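Local coordinates for aspartokinase (Arabidopsis thaliana, PDB 2CDQ), which catalyses the ATP-dependent phosphorylation of L-aspartate to 4-phospho-L-aspartate, the first step of lysine, threonine, methionine and isoleucine synthesis, and binds the allosteric effectors lysine and S-adenosylmethionine, at residues A[61-65]-A[233-237]; A[165-171]-A[207-213]; A[283-287]-A[334-338]; A[436-440]-A[461-465]. All coordinates share one frame. Numbering follows the deposited sequence.

Contact 1 of 4, residues A[61-65]-A[233-237]; sequences IVLSA and SDLTA. With LYS (lysine), chain D.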
loop_
_atom_site.group_PDB
_atom_site.type_symbol
_atom_site.label_atom_id
_atom_site.label_comp_id
_atom_site.label_asym_id
_atom_site.label_seq_id
_atom_site.Cartn_x
_atom_site.Cartn_y
_atom_site.Cartn_z
ATOM N N ILE A 61 -33.030 22.809 10.693
ATOM C CA ILE A 61 -31.713 23.420 10.822
ATOM C C ILE A 61 -30.802 22.600 11.731
ATOM O O ILE A 61 -31.165 22.262 12.859
ATOM C CB ILE A 61 -31.812 24.888 11.303
ATOM C CG1 ILE A 61 -32.837 25.672 10.463
ATOM C CG2 ILE A 61 -30.433 25.565 11.302
ATOM C CD1 ILE A 61 -32.487 25.833 8.965
ATOM N N VAL A 62 -29.626 22.269 11.209
ATOM C CA VAL A 62 -28.606 21.558 11.966
ATOM C C VAL A 62 -27.472 22.526 12.247
ATOM O O VAL A 62 -26.841 23.039 11.316
ATOM C CB VAL A 62 -28.063 20.330 11.190
ATOM C CG1 VAL A 62 -26.959 19.638 11.980
ATOM C CG2 VAL A 62 -29.175 19.345 10.906
ATOM N N LEU A 63 -27.215 22.778 13.527
ATOM C CA LEU A 63 -26.157 23.705 13.919
ATOM C C LEU A 63 -24.977 23.036 14.596
ATOM O O LEU A 63 -25.143 22.158 15.444
ATOM C CB LEU A 63 -26.690 24.808 14.837
ATOM C CG LEU A 63 -27.674 25.839 14.296
ATOM C CD1 LEU A 63 -27.897 26.880 15.363
ATOM C CD2 LEU A 63 -27.164 26.485 13.019
ATOM N N SER A 64 -23.784 23.479 14.211
ATOM C CA SER A 64 -22.566 23.193 14.955
ATOM C C SER A 64 -22.477 24.126 16.166
ATOM O O SER A 64 -23.377 24.936 16.390
ATOM C CB SER A 64 -21.354 23.392 14.050
ATOM O OG SER A 64 -21.353 22.440 13.002
ATOM N N ALA A 65 -21.405 24.013 16.947
ATOM C CA ALA A 65 -21.152 24.943 18.044
ATOM C C ALA A 65 -20.663 26.270 17.474
ATOM O O ALA A 65 -20.198 26.316 16.336
ATOM C CB ALA A 65 -20.129 24.366 18.989
ATOM N N SER A 233 -21.509 17.137 12.364
ATOM C CA SER A 233 -22.816 17.722 12.097
ATOM C C SER A 233 -23.347 17.374 10.709
ATOM O O SER A 233 -24.565 17.288 10.518
ATOM C CB SER A 233 -22.793 19.234 12.310
ATOM O OG SER A 233 -22.465 19.544 13.651
ATOM N N ASP A 234 -22.444 17.161 9.750
ATOM C CA ASP A 234 -22.843 16.730 8.407
ATOM C C ASP A 234 -23.662 15.437 8.498
ATOM O O ASP A 234 -24.740 15.333 7.900
ATOM C CB ASP A 234 -21.626 16.530 7.482
ATOM C CG ASP A 234 -20.878 17.835 7.165
ATOM O OD1 ASP A 234 -21.506 18.914 7.044
ATOM O OD2 ASP A 234 -19.640 17.768 7.009
ATOM N N LEU A 235 -23.156 14.471 9.269
ATOM C CA LEU A 235 -23.845 13.198 9.488
ATOM C C LEU A 235 -25.259 13.384 10.050
ATOM O O LEU A 235 -26.204 12.734 9.593
ATOM C CB LEU A 235 -23.026 12.287 10.409
ATOM C CG LEU A 235 -23.572 10.876 10.681
ATOM C CD1 LEU A 235 -23.808 10.105 9.389
ATOM C CD2 LEU A 235 -22.639 10.102 11.612
ATOM N N THR A 236 -25.388 14.275 11.032
ATOM C CA THR A 236 -26.681 14.615 11.612
ATOM C C THR A 236 -27.645 15.076 10.535
ATOM O O THR A 236 -28.805 14.656 10.522
ATOM C CB THR A 236 -26.536 15.706 12.677
ATOM O OG1 THR A 236 -25.696 15.215 13.717
ATOM C CG2 THR A 236 -27.874 16.066 13.278
ATOM N N ALA A 237 -27.155 15.924 9.631
ATOM C CA ALA A 237 -27.982 16.452 8.551
ATOM C C ALA A 237 -28.472 15.350 7.609
ATOM O O ALA A 237 -29.655 15.298 7.288
ATOM C CB ALA A 237 -27.242 17.530 7.785
HETATM N N LYS D . -19.507 21.465 16.316
HETATM C CA LYS D . -18.091 21.526 15.850
HETATM C C LYS D . -17.866 22.673 14.845
HETATM O O LYS D . -18.146 23.833 15.159
HETATM C CB LYS D . -17.657 20.169 15.282
HETATM C CG LYS D . -18.673 19.516 14.344
HETATM C CD LYS D . -18.072 18.328 13.616
HETATM C CE LYS D . -17.053 18.762 12.570
HETATM N NZ LYS D . -16.456 17.588 11.877
HETATM O OXT LYS D . -17.408 22.503 13.710
#
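Strand 61-63 runs nearly antiparallel to helix 233-237, at 164° between their N-to-C directions, and their axes come within 8.4 Å. I61 stays clear of the helix: its backbone bonds to P210 and V212 of the adjacent strand, tying the segment into the central sheet. V62 makes most of the apolar contact. Its CB points at the helix and its two methyls diverge, CG1 lying 3.7 Å from O of S233 and 3.9 Å from CG2 of T236, while CG2 sits 3.9 Å from CA of A237 and 4.1 Å from its CB. The small A237 lets the helix lie close here, with the CA atoms of V62 and A237 6.2 Å apart. L63 turns to the other face of the sheet, where it packs on helix 137-161. At S64 the strand has ended and the contact becomes polar: OG of S64 and OG of S233 share a 3.2 Å hydrogen bond. The bound lysine lies beside this pair, its N 3.2 Å from N of A65 and its O 3.4 Å from CB of S64, and E148 also hydrogen-bonds it. K32, an ATP-binding residue by similarity, forms a salt bridge with D234. A strand end and a helix start thus converge on the active site, an arrangement characteristic of the amino acid kinase fold, in which the ligand pocket opens at the C-terminal edge of parallel strands.

Contact 2 of 4, residues A[165-171]-A[207-213]; sequences KARQYDA and PAVPIVT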
loop_
_atom_site.group_PDB
_atom_site.type_symbol
_atom_site.label_atom_id
_atom_site.label_comp_id
_atom_site.label_asym_id
_atom_site.label_seq_id
_atom_site.Cartn_x
_atom_site.Cartn_y
_atom_site.Cartn_z
ATOM N N LYS A 165 -41.347 31.108 14.362
ATOM C CA LYS A 165 -41.650 30.060 15.333
ATOM C C LYS A 165 -40.648 28.916 15.171
ATOM O O LYS A 165 -40.526 28.329 14.087
ATOM C CB LYS A 165 -43.097 29.574 15.188
ATOM C CG LYS A 165 -43.533 28.521 16.212
ATOM C CD LYS A 165 -43.267 28.954 17.661
ATOM C CE LYS A 165 -43.474 27.800 18.646
ATOM N NZ LYS A 165 -44.917 27.459 18.829
ATOM N N ALA A 166 -39.921 28.628 16.253
ATOM C CA ALA A 166 -38.808 27.678 16.227
ATOM C C ALA A 166 -38.665 26.900 17.535
ATOM O O ALA A 166 -38.932 27.427 18.621
ATOM C CB ALA A 166 -37.513 28.402 15.896
ATOM N N ARG A 167 -38.237 25.644 17.414
ATOM C CA ARG A 167 -38.077 24.740 18.552
ATOM C C ARG A 167 -36.689 24.119 18.511
ATOM O O ARG A 167 -36.304 23.509 17.510
ATOM C CB ARG A 167 -39.171 23.659 18.526
ATOM C CG ARG A 167 -39.001 22.512 19.530
ATOM C CD ARG A 167 -40.342 21.950 20.018
ATOM N NE ARG A 167 -41.349 21.801 18.958
ATOM C CZ ARG A 167 -42.477 22.513 18.874
ATOM N NH1 ARG A 167 -42.770 23.437 19.790
ATOM N NH2 ARG A 167 -43.324 22.304 17.872
ATOM N N GLN A 168 -35.932 24.286 19.592
ATOM C CA GLN A 168 -34.586 23.730 19.656
ATOM C C GLN A 168 -34.649 22.275 20.086
ATOM O O GLN A 168 -35.442 21.907 20.952
ATOM C CB GLN A 168 -33.679 24.554 20.582
ATOM C CG GLN A 168 -33.540 24.051 22.020
ATOM C CD GLN A 168 -32.525 22.926 22.168
ATOM O OE1 GLN A 168 -31.578 22.804 21.384
ATOM N NE2 GLN A 168 -32.721 22.096 23.178
ATOM N N TYR A 169 -33.807 21.454 19.473
ATOM C CA TYR A 169 -33.772 20.039 19.772
ATOM C C TYR A 169 -32.372 19.590 20.145
ATOM O O TYR A 169 -31.417 19.824 19.400
ATOM C CB TYR A 169 -34.237 19.241 18.562
ATOM C CG TYR A 169 -35.722 19.291 18.296
ATOM C CD1 TYR A 169 -36.229 19.966 17.184
ATOM C CD2 TYR A 169 -36.624 18.646 19.146
ATOM C CE1 TYR A 169 -37.600 20.002 16.932
ATOM C CE2 TYR A 169 -37.990 18.674 18.903
ATOM C CZ TYR A 169 -38.472 19.351 17.798
ATOM O OH TYR A 169 -39.823 19.378 17.561
ATOM N N ASP A 170 -32.253 18.951 21.302
ATOM C CA ASP A 170 -31.056 18.198 21.618
ATOM C C ASP A 170 -31.177 16.858 20.899
ATOM O O ASP A 170 -32.146 16.120 21.104
ATOM C CB ASP A 170 -30.910 18.009 23.130
ATOM C CG ASP A 170 -30.482 19.286 23.844
ATOM O OD1 ASP A 170 -30.221 20.304 23.151
ATOM O OD2 ASP A 170 -30.399 19.271 25.102
ATOM N N ALA A 171 -30.210 16.565 20.031
ATOM C CA ALA A 171 -30.209 15.333 19.239
ATOM C C ALA A 171 -30.356 14.088 20.107
ATOM O O ALA A 171 -31.075 13.154 19.739
ATOM C CB ALA A 171 -28.947 15.241 18.403
ATOM N N PRO A 207 -46.463 23.522 13.914
ATOM C CA PRO A 207 -45.264 23.668 13.082
ATOM C C PRO A 207 -44.305 24.780 13.532
ATOM O O PRO A 207 -44.680 25.955 13.605
ATOM C CB PRO A 207 -45.832 23.959 11.684
ATOM C CG PRO A 207 -47.193 24.501 11.924
ATOM C CD PRO A 207 -47.695 23.821 13.158
ATOM N N ALA A 208 -43.075 24.380 13.841
ATOM C CA ALA A 208 -41.988 25.300 14.161
ATOM C C ALA A 208 -40.732 24.795 13.467
ATOM O O ALA A 208 -40.595 23.591 13.240
ATOM C CB ALA A 208 -41.772 25.371 15.667
ATOM N N VAL A 209 -39.825 25.708 13.121
ATOM C CA VAL A 209 -38.560 25.333 12.475
ATOM C C VAL A 209 -37.634 24.639 13.485
ATOM O O VAL A 209 -37.167 25.272 14.439
ATOM C CB VAL A 209 -37.844 26.556 11.835
ATOM C CG1 VAL A 209 -36.580 26.118 11.111
ATOM C CG2 VAL A 209 -38.779 27.300 10.875
ATOM N N PRO A 210 -37.386 23.330 13.288
ATOM C CA PRO A 210 -36.524 22.570 14.198
ATOM C C PRO A 210 -35.055 23.005 14.115
ATOM O O PRO A 210 -34.509 23.159 13.015
ATOM C CB PRO A 210 -36.693 21.118 13.720
ATOM C CG PRO A 210 -37.916 21.128 12.848
ATOM C CD PRO A 210 -37.910 22.476 12.208
ATOM N N ILE A 211 -34.441 23.220 15.278
ATOM C CA ILE A 211 -33.034 23.590 15.367
ATOM C C ILE A 211 -32.314 22.508 16.163
ATOM O O ILE A 211 -32.392 22.484 17.391
ATOM C CB ILE A 211 -32.844 24.978 16.044
ATOM C CG1 ILE A 211 -33.835 26.018 15.490
ATOM C CG2 ILE A 211 -31.397 25.463 15.915
ATOM C CD1 ILE A 211 -33.689 26.353 14.003
ATOM N N VAL A 212 -31.622 21.615 15.452
ATOM C CA VAL A 212 -31.026 20.418 16.059
ATOM C C VAL A 212 -29.501 20.515 16.242
ATOM O O VAL A 212 -28.779 20.968 15.345
ATOM C CB VAL A 212 -31.356 19.138 15.240
ATOM C CG1 VAL A 212 -31.171 17.890 16.098
ATOM C CG2 VAL A 212 -32.782 19.188 14.700
ATOM N N THR A 213 -29.034 20.082 17.417
ATOM C CA THR A 213 -27.608 19.941 17.720
ATOM C C THR A 213 -26.991 18.914 16.773
ATOM O O THR A 213 -27.618 17.899 16.464
ATOM C CB THR A 213 -27.390 19.448 19.154
ATOM O OG1 THR A 213 -28.008 18.169 19.306
ATOM C CG2 THR A 213 -27.981 20.420 20.165
#
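Apolar packing is centred on the sheet face that carries Y169, P210 and V212. CE1 of Y169 lies 3.5 Å from CB of P210, which meets the ring at its edge, and CB of Y169 is 4.1 Å from CG2 of V212; CG1 of V212 in turn reaches CB of A171 at 4.2 Å. On the reverse face, CB of A166 approaches CG1 of I211 at 4.4 Å. Between these faces runs a regular parallel ladder, its strands inclined at 20°, with V209 N to K165 O (2.9 Å), R167 N to V209 O (3.2 Å), I211 N to R167 O (2.9 Å), Y169 N to I211 O (2.7 Å) and T213 N to Y169 O (3.1 Å). Helix 191-205 links the two strands in a beta-alpha-beta crossover, the building unit of the amino acid kinase alpha/beta/alpha sandwich, and packs against Y169. Past the last rung, the side chain of T213 takes over from the backbone, its OG1 accepting from N of A171 at 2.8 Å. Farther out, NE of R167 donates to OH of Y169 (3.2 Å), a hydroxyl also bonded to D202 of the helix. CB of A208 lies over one face of the R167 guanidinium, and D206 forms salt bridges with both K165 and R167.

Contact 3 of 4, residues A[283-287]-A[334-338]; sequences LAYFG and SIVLK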
loop_
_atom_site.group_PDB
_atom_site.type_symbol
_atom_site.label_atom_id
_atom_site.label_comp_id
_atom_site.label_asym_id
_atom_site.label_seq_id
_atom_site.Cartn_x
_atom_site.Cartn_y
_atom_site.Cartn_z
ATOM N N LEU A 283 -12.772 13.472 -2.124
ATOM C CA LEU A 283 -12.530 14.883 -2.393
ATOM C C LEU A 283 -13.005 15.831 -1.301
ATOM O O LEU A 283 -12.235 16.658 -0.832
ATOM C CB LEU A 283 -13.179 15.263 -3.731
ATOM C CG LEU A 283 -13.159 16.717 -4.198
ATOM C CD1 LEU A 283 -11.741 17.164 -4.485
ATOM C CD2 LEU A 283 -14.023 16.855 -5.431
ATOM N N ALA A 284 -14.272 15.707 -0.912
ATOM C CA ALA A 284 -14.947 16.695 -0.056
ATOM C C ALA A 284 -14.301 16.983 1.305
ATOM O O ALA A 284 -14.347 18.118 1.772
ATOM C CB ALA A 284 -16.428 16.341 0.119
ATOM N N TYR A 285 -13.713 15.969 1.937
ATOM C CA TYR A 285 -13.171 16.134 3.289
ATOM C C TYR A 285 -11.864 16.928 3.321
ATOM O O TYR A 285 -11.673 17.777 4.196
ATOM C CB TYR A 285 -13.007 14.778 3.978
ATOM C CG TYR A 285 -12.832 14.854 5.477
ATOM C CD1 TYR A 285 -13.780 15.486 6.284
ATOM C CD2 TYR A 285 -11.724 14.279 6.095
ATOM C CE1 TYR A 285 -13.622 15.551 7.669
ATOM C CE2 TYR A 285 -11.557 14.334 7.477
ATOM C CZ TYR A 285 -12.506 14.969 8.256
ATOM O OH TYR A 285 -12.339 15.019 9.622
ATOM N N PHE A 286 -10.977 16.652 2.367
ATOM C CA PHE A 286 -9.685 17.336 2.274
ATOM C C PHE A 286 -9.689 18.530 1.312
ATOM O O PHE A 286 -8.890 19.451 1.474
ATOM C CB PHE A 286 -8.585 16.356 1.859
ATOM C CG PHE A 286 -8.134 15.439 2.959
ATOM C CD1 PHE A 286 -8.695 14.172 3.104
ATOM C CD2 PHE A 286 -7.136 15.832 3.846
ATOM C CE1 PHE A 286 -8.273 13.313 4.125
ATOM C CE2 PHE A 286 -6.709 14.982 4.865
ATOM C CZ PHE A 286 -7.279 13.720 5.004
ATOM N N GLY A 287 -10.573 18.505 0.312
ATOM C CA GLY A 287 -10.656 19.560 -0.707
ATOM C C GLY A 287 -11.447 20.750 -0.205
ATOM O O GLY A 287 -10.945 21.872 -0.183
ATOM N N SER A 334 -10.864 18.063 -9.589
ATOM C CA SER A 334 -10.264 18.955 -8.605
ATOM C C SER A 334 -8.862 18.479 -8.227
ATOM O O SER A 334 -8.510 17.324 -8.466
ATOM C CB SER A 334 -11.145 19.039 -7.358
ATOM O OG SER A 334 -10.561 19.861 -6.360
ATOM N N ILE A 335 -8.077 19.388 -7.650
ATOM C CA ILE A 335 -6.726 19.121 -7.164
ATOM C C ILE A 335 -6.730 19.332 -5.655
ATOM O O ILE A 335 -7.198 20.371 -5.180
ATOM C CB ILE A 335 -5.716 20.084 -7.811
ATOM C CG1 ILE A 335 -5.666 19.851 -9.328
ATOM C CG2 ILE A 335 -4.332 19.924 -7.176
ATOM C CD1 ILE A 335 -5.161 21.035 -10.141
ATOM N N VAL A 336 -6.219 18.358 -4.904
ATOM C CA VAL A 336 -6.211 18.442 -3.441
ATOM C C VAL A 336 -4.789 18.492 -2.890
ATOM O O VAL A 336 -3.909 17.784 -3.372
ATOM C CB VAL A 336 -6.982 17.259 -2.788
ATOM C CG1 VAL A 336 -6.967 17.359 -1.268
ATOM C CG2 VAL A 336 -8.411 17.224 -3.275
ATOM N N LEU A 337 -4.576 19.329 -1.877
ATOM C CA LEU A 337 -3.285 19.395 -1.194
ATOM C C LEU A 337 -3.354 18.993 0.285
ATOM O O LEU A 337 -4.252 19.406 1.014
ATOM C CB LEU A 337 -2.672 20.788 -1.329
ATOM C CG LEU A 337 -1.261 20.956 -0.762
ATOM C CD1 LEU A 337 -0.252 20.193 -1.604
ATOM C CD2 LEU A 337 -0.894 22.427 -0.683
ATOM N N LYS A 338 -2.400 18.165 0.698
ATOM C CA LYS A 338 -2.185 17.835 2.096
ATOM C C LYS A 338 -0.819 18.383 2.457
ATOM O O LYS A 338 0.196 17.918 1.934
ATOM C CB LYS A 338 -2.210 16.323 2.320
ATOM C CG LYS A 338 -3.586 15.705 2.278
ATOM C CD LYS A 338 -3.503 14.190 2.275
ATOM C CE LYS A 338 -4.853 13.551 1.965
ATOM N NZ LYS A 338 -4.762 12.066 1.836
#
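A helical turn, 283-287, lies across strand 334-338 at 53°, with axes 8.3 Å apart at their closest. The strand forms one edge, within this chain, of the four-stranded antiparallel sheet associated with the second ACT domain, while the helix lies in the amino acid kinase part of the chain, so the contact joins catalytic and regulatory regions. Backbones approach most closely at G287, whose CA is 5.3 Å from that of V336; a CB at this position would come too near O of L283, the atom that accepts the 2.7 Å hydrogen bond from N of G287. Alternation along the strand turns S334 and V336 toward the helix, whereas I335 faces away onto helix 468-483. V336 fills the groove between L283 and F286: its CG2 is 3.5 Å from CD1 of L283, and its CG1 is 3.7 Å from CB of F286. CD1 of L283 also reaches CB of S334 at 3.5 Å, while OG of S334 bonds to O of L259. The ammonium group of K338 forms salt bridges with D373, a residue of the allosteric lysine site, and with E379 of the second subunit, placing the contact beside the effector-binding interface. The aliphatic end of K338 lies over the F286 ring face, with CE 3.6 Å from the ring centroid in a CH-pi contact and NZ 4.4 Å from it in a cation-pi interaction.

Contact 4 of 4, residues A[436-440]-A[461-465]; sequences LERAF and NISFI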
loop_
_atom_site.group_PDB
_atom_site.type_symbol
_atom_site.label_atom_id
_atom_site.label_comp_id
_atom_site.label_asym_id
_atom_site.label_seq_id
_atom_site.Cartn_x
_atom_site.Cartn_y
_atom_site.Cartn_z
ATOM N N LEU A 436 -2.478 11.811 -16.808
ATOM C CA LEU A 436 -1.147 11.532 -16.281
ATOM C C LEU A 436 -0.016 12.019 -17.165
ATOM O O LEU A 436 0.984 12.520 -16.653
ATOM C CB LEU A 436 -0.987 10.049 -15.932
ATOM C CG LEU A 436 -1.226 9.646 -14.470
ATOM C CD1 LEU A 436 -1.762 10.785 -13.613
ATOM C CD2 LEU A 436 -2.148 8.451 -14.385
ATOM N N GLU A 437 -0.173 11.880 -18.481
ATOM C CA GLU A 437 0.792 12.451 -19.431
ATOM C C GLU A 437 0.940 13.950 -19.174
ATOM O O GLU A 437 2.056 14.461 -19.045
ATOM C CB GLU A 437 0.377 12.213 -20.890
ATOM C CG GLU A 437 1.400 12.775 -21.895
ATOM C CD GLU A 437 0.919 12.825 -23.345
ATOM O OE1 GLU A 437 -0.180 12.312 -23.656
ATOM O OE2 GLU A 437 1.664 13.375 -24.185
ATOM N N ARG A 438 -0.197 14.636 -19.080
ATOM C CA ARG A 438 -0.219 16.079 -18.882
ATOM C C ARG A 438 0.406 16.484 -17.543
ATOM O O ARG A 438 1.292 17.351 -17.501
ATOM C CB ARG A 438 -1.650 16.603 -18.992
ATOM C CG ARG A 438 -1.740 18.091 -19.259
ATOM C CD ARG A 438 -3.154 18.478 -19.614
ATOM N NE ARG A 438 -3.288 19.890 -19.972
ATOM C CZ ARG A 438 -3.040 20.396 -21.181
ATOM N NH1 ARG A 438 -2.613 19.621 -22.174
ATOM N NH2 ARG A 438 -3.216 21.694 -21.395
ATOM N N ALA A 439 -0.050 15.836 -16.466
ATOM C CA ALA A 439 0.423 16.104 -15.109
ATOM C C ALA A 439 1.946 16.030 -15.020
ATOM O O ALA A 439 2.605 17.003 -14.628
ATOM C CB ALA A 439 -0.214 15.139 -14.134
ATOM N N PHE A 440 2.499 14.884 -15.412
ATOM C CA PHE A 440 3.938 14.678 -15.362
ATOM C C PHE A 440 4.697 15.570 -16.330
ATOM O O PHE A 440 5.843 15.942 -16.055
ATOM C CB PHE A 440 4.289 13.208 -15.558
ATOM C CG PHE A 440 3.953 12.364 -14.370
ATOM C CD1 PHE A 440 2.780 11.616 -14.343
ATOM C CD2 PHE A 440 4.794 12.344 -13.259
ATOM C CE1 PHE A 440 2.460 10.846 -13.235
ATOM C CE2 PHE A 440 4.483 11.575 -12.148
ATOM C CZ PHE A 440 3.317 10.826 -12.131
ATOM N N ASN A 461 -8.974 8.885 -7.570
ATOM C CA ASN A 461 -7.955 9.580 -6.780
ATOM C C ASN A 461 -6.556 9.002 -6.999
ATOM O O ASN A 461 -6.307 7.835 -6.699
ATOM C CB ASN A 461 -8.340 9.481 -5.290
ATOM C CG ASN A 461 -7.361 10.196 -4.352
ATOM O OD1 ASN A 461 -6.168 10.317 -4.629
ATOM N ND2 ASN A 461 -7.875 10.651 -3.217
ATOM N N ILE A 462 -5.645 9.820 -7.515
ATOM C CA ILE A 462 -4.230 9.438 -7.582
ATOM C C ILE A 462 -3.361 10.432 -6.815
ATOM O O ILE A 462 -3.485 11.643 -6.995
ATOM C CB ILE A 462 -3.733 9.249 -9.041
ATOM C CG1 ILE A 462 -2.261 8.826 -9.059
ATOM C CG2 ILE A 462 -3.972 10.503 -9.878
ATOM C CD1 ILE A 462 -1.634 8.807 -10.442
ATOM N N SER A 463 -2.492 9.913 -5.952
ATOM C CA SER A 463 -1.694 10.759 -5.073
ATOM C C SER A 463 -0.211 10.792 -5.442
ATOM O O SER A 463 0.388 9.753 -5.723
ATOM C CB SER A 463 -1.869 10.320 -3.619
ATOM O OG SER A 463 -3.224 10.435 -3.215
ATOM N N PHE A 464 0.362 11.996 -5.448
ATOM C CA PHE A 464 1.811 12.182 -5.547
ATOM C C PHE A 464 2.349 12.695 -4.231
ATOM O O PHE A 464 1.789 13.628 -3.650
ATOM C CB PHE A 464 2.191 13.235 -6.591
ATOM C CG PHE A 464 1.519 13.078 -7.911
ATOM C CD1 PHE A 464 1.035 14.198 -8.573
ATOM C CD2 PHE A 464 1.380 11.828 -8.504
ATOM C CE1 PHE A 464 0.417 14.080 -9.804
ATOM C CE2 PHE A 464 0.758 11.694 -9.735
ATOM C CZ PHE A 464 0.274 12.822 -10.388
ATOM N N ILE A 465 3.453 12.118 -3.777
ATOM C CA ILE A 465 4.178 12.695 -2.646
ATOM C C ILE A 465 5.297 13.609 -3.152
ATOM O O ILE A 465 6.151 13.214 -3.950
ATOM C CB ILE A 465 4.678 11.629 -1.646
ATOM C CG1 ILE A 465 3.523 11.170 -0.758
ATOM C CG2 ILE A 465 5.808 12.172 -0.781
ATOM C CD1 ILE A 465 2.507 10.289 -1.458
#
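Strand 461-465 starts with N461, whose side chain lies beyond reach of helix 436-440 and makes a weak hydrogen bond with S424 of the neighbouring strand. I462 is the first residue directed at the helix. Its extended side chain brings CD1 to 3.7 Å from CD1 of L436, bridging much of the wide gap between backbones: the two CA atoms are 9.5 Å apart. At S463 the alternation of the strand carries the side chain to the other face of the sheet, where OG bonds to that of S424. F464 returns to the helix side and meets three residues. Its CZ is 4.3 Å from CD1 of L436, which lies at the edge of the ring, and 4.4 Å from CB of A439; its CE2 is 3.6 Å from CZ of F440. The F440 and F464 rings meet obliquely, their centroids 5.1 Å apart and their planes at 58°. I465 again points away from the helix. This is helix-on-sheet packing inside an ACT domain, with axes 12.4 Å apart and N-to-C directions inclined at 22°. L436 and F440 also pack on F440 and L436, respectively, of the second subunit, and I462 on its I453, so the domain interior continues into the dimer interface. The contact is wholly apolar: burial and close fit of leucine, isoleucine, alanine and phenylalanine side chains, not directional polar bonds, hold the helix to the sheet.

The contacts run from the catalytic to the regulatory end of the chain, except that contact 2 falls between the segments of contact 1. These two, with centres about 12 Å apart, share the kinase-domain sheet through neighbouring strands 59-63 and 209-219, and I61 packs on I211. Contact 3 lies about 21 Å from contact 1, centre to centre, and joins helix 277-287 of the kinase region to strand 332-339. That strand belongs to the same antiparallel sheet as strand 461-467 of contact 4, about 14 Å away between centres. Contacts 2 and 4 lie farthest apart (about 46 Å between centres). Contacts 3 and 4 both touch the second subunit, so the regulatory sheet adjoins both catalytic domain and dimer partner.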